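Local structure of member of DUF4221 family (Bacteroides vulgatus, 3S9J) at residues K29-F34 and L42-T47. The protein is of unknown function but folds as a six-bladed beta-propeller of the DUF4221 family. Sequence-based numbering, arbitrary orientation. Where two conformers were deposited one is given.
Sequences KSMFQF and LHFENT
Phe32 and His43 face each other as an antiparallel hydrogen-bonded pair: Phe32 N donates to His43 O at 2.9 Å, and His43 N returns the bond to Phe32 O at 2.8 Å. Two residues along each strand, Glu45 N reaches Ser30 O at 3.1 Å from above the carbonyl plane, 36° out of it. The non-hydrogen-bonded pair Met31 and Phe44 lies between, where the CA of Met31 sits 3.0 Å from His43 O in a CA-H...O contact. This hairpin, strands 31-36 and 39-46, forms the first half of a four-stranded antiparallel propeller blade, and the alternation of side chains along it serves two neighbouring blades. Apolar contacts occupy the face of Met31, Leu42 and Phe44, where Met31 and Leu42 pack on strand 327-334. The selenium of Met31, a selenomethionine here, lies 5.3 Å from the Phe44 ring centroid in an oblique Met-aromatic contact; in one of its two conformers Leu42 probably puts CD2 by this selenium and CD1 by the Phe32 backbone. On the other face, turned to strand 84-86, Phe34 has CG between its backbone N and carbonyl carbon (chi1 71°), and its CE1 comes 3.7 Å from His43 CB, the two side chains crossing at about a right angle. Polar groups gather beside them: Glu45 OE1 and His43 NE2 both bond Ser84 OG, Ser30 OG bonds Ser84 N, and Glu45 OE2 accepts from Thr47 OG1 through its anti lone pair.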
# COMPACT_ATOMS: atom_id res chain seq x y z
N LYS A 29 -5.62 7.64 -1.17
CA LYS A 29 -4.43 6.81 -1.42
C LYS A 29 -3.68 6.46 -0.15
O LYS A 29 -2.65 5.79 -0.22
CB LYS A 29 -3.47 7.50 -2.41
CG LYS A 29 -4.09 7.66 -3.81
CD LYS A 29 -3.06 8.17 -4.80
CE LYS A 29 -3.58 8.25 -6.22
NZ LYS A 29 -2.54 8.93 -7.12
N SER A 30 -4.20 6.87 1.00
CA SER A 30 -3.55 6.59 2.28
C SER A 30 -4.64 6.38 3.35
O SER A 30 -4.97 7.30 4.14
CB SER A 30 -2.61 7.71 2.63
OG SER A 30 -1.82 7.37 3.79
N MSE A 31 -5.22 5.19 3.33
CA MSE A 31 -6.30 4.83 4.24
C MSE A 31 -5.91 3.56 4.97
O MSE A 31 -5.52 2.58 4.36
CB MSE A 31 -7.67 4.63 3.54
CG MSE A 31 -7.66 3.96 2.27
SE MSE A 31 -9.55 3.29 2.06
CE MSE A 31 -9.03 1.44 2.55
N PHE A 32 -5.98 3.62 6.29
CA PHE A 32 -5.56 2.51 7.14
C PHE A 32 -6.53 2.30 8.28
O PHE A 32 -6.96 3.24 8.93
CB PHE A 32 -4.21 2.83 7.77
CG PHE A 32 -3.08 3.03 6.77
CD1 PHE A 32 -2.62 1.97 6.03
CD2 PHE A 32 -2.52 4.30 6.58
CE1 PHE A 32 -1.58 2.16 5.12
CE2 PHE A 32 -1.47 4.49 5.71
CZ PHE A 32 -0.99 3.40 4.95
N GLN A 33 -6.82 1.04 8.56
CA GLN A 33 -7.62 0.68 9.72
C GLN A 33 -6.74 0.77 10.98
O GLN A 33 -5.55 0.41 10.95
CB GLN A 33 -8.22 -0.72 9.53
CG GLN A 33 -9.19 -1.19 10.60
CD GLN A 33 -8.52 -1.97 11.74
OE1 GLN A 33 -7.30 -1.96 11.88
NE2 GLN A 33 -9.35 -2.65 12.57
N PHE A 34 -7.36 1.20 12.07
CA PHE A 34 -6.70 1.25 13.37
C PHE A 34 -7.73 1.12 14.50
O PHE A 34 -8.92 1.30 14.28
CB PHE A 34 -5.87 2.53 13.53
CG PHE A 34 -6.68 3.78 13.68
CD1 PHE A 34 -7.18 4.43 12.58
CD2 PHE A 34 -6.90 4.34 14.93
CE1 PHE A 34 -7.93 5.58 12.70
CE2 PHE A 34 -7.64 5.50 15.07
CZ PHE A 34 -8.15 6.15 13.94
N LEU A 42 -11.33 3.83 10.48
CA LEU A 42 -10.54 3.98 9.28
C LEU A 42 -9.97 5.41 9.22
O LEU A 42 -10.70 6.40 9.20
CB LEU A 42 -11.38 3.64 8.02
CG LEU A 42 -10.66 3.54 6.68
CD1 LEU A 42 -9.61 2.44 6.71
CD2 LEU A 42 -11.65 3.33 5.48
N HIS A 43 -8.64 5.48 9.21
CA HIS A 43 -7.90 6.71 8.94
C HIS A 43 -7.96 6.92 7.43
O HIS A 43 -7.50 6.08 6.68
CB HIS A 43 -6.47 6.51 9.38
CG HIS A 43 -5.53 7.61 8.97
ND1 HIS A 43 -4.99 8.49 9.88
CD2 HIS A 43 -5.00 7.95 7.76
CE1 HIS A 43 -4.20 9.35 9.25
NE2 HIS A 43 -4.16 9.02 7.97
N PHE A 44 -8.51 8.03 6.97
CA PHE A 44 -8.72 8.24 5.55
C PHE A 44 -8.15 9.59 5.17
O PHE A 44 -8.76 10.62 5.44
CB PHE A 44 -10.22 8.15 5.28
CG PHE A 44 -10.65 8.27 3.82
CD1 PHE A 44 -10.87 9.51 3.23
CD2 PHE A 44 -10.93 7.13 3.09
CE1 PHE A 44 -11.35 9.61 1.91
CE2 PHE A 44 -11.40 7.23 1.77
CZ PHE A 44 -11.62 8.48 1.20
N GLU A 45 -6.96 9.58 4.57
CA GLU A 45 -6.34 10.82 4.15
C GLU A 45 -7.18 11.42 3.04
O GLU A 45 -7.41 10.77 2.04
CB GLU A 45 -4.93 10.62 3.66
CG GLU A 45 -4.24 11.94 3.32
CD GLU A 45 -2.82 11.71 2.85
OE1 GLU A 45 -2.06 11.09 3.62
OE2 GLU A 45 -2.48 12.15 1.75
N ASN A 46 -7.62 12.64 3.20
CA ASN A 46 -8.58 13.26 2.25
C ASN A 46 -7.87 14.45 1.60
O ASN A 46 -8.17 15.62 1.88
CB ASN A 46 -9.81 13.69 3.06
CG ASN A 46 -10.90 14.31 2.23
OD1 ASN A 46 -11.21 13.84 1.12
ND2 ASN A 46 -11.52 15.39 2.76
N THR A 47 -6.90 14.11 0.74
CA THR A 47 -6.05 15.13 0.11
C THR A 47 -6.20 15.13 -1.41
O THR A 47 -5.44 15.82 -2.12
CB THR A 47 -4.56 14.90 0.47
OG1 THR A 47 -4.23 13.54 0.20
CG2 THR A 47 -4.34 15.25 1.97
O HOH W 1 -5.05 10.45 -0.99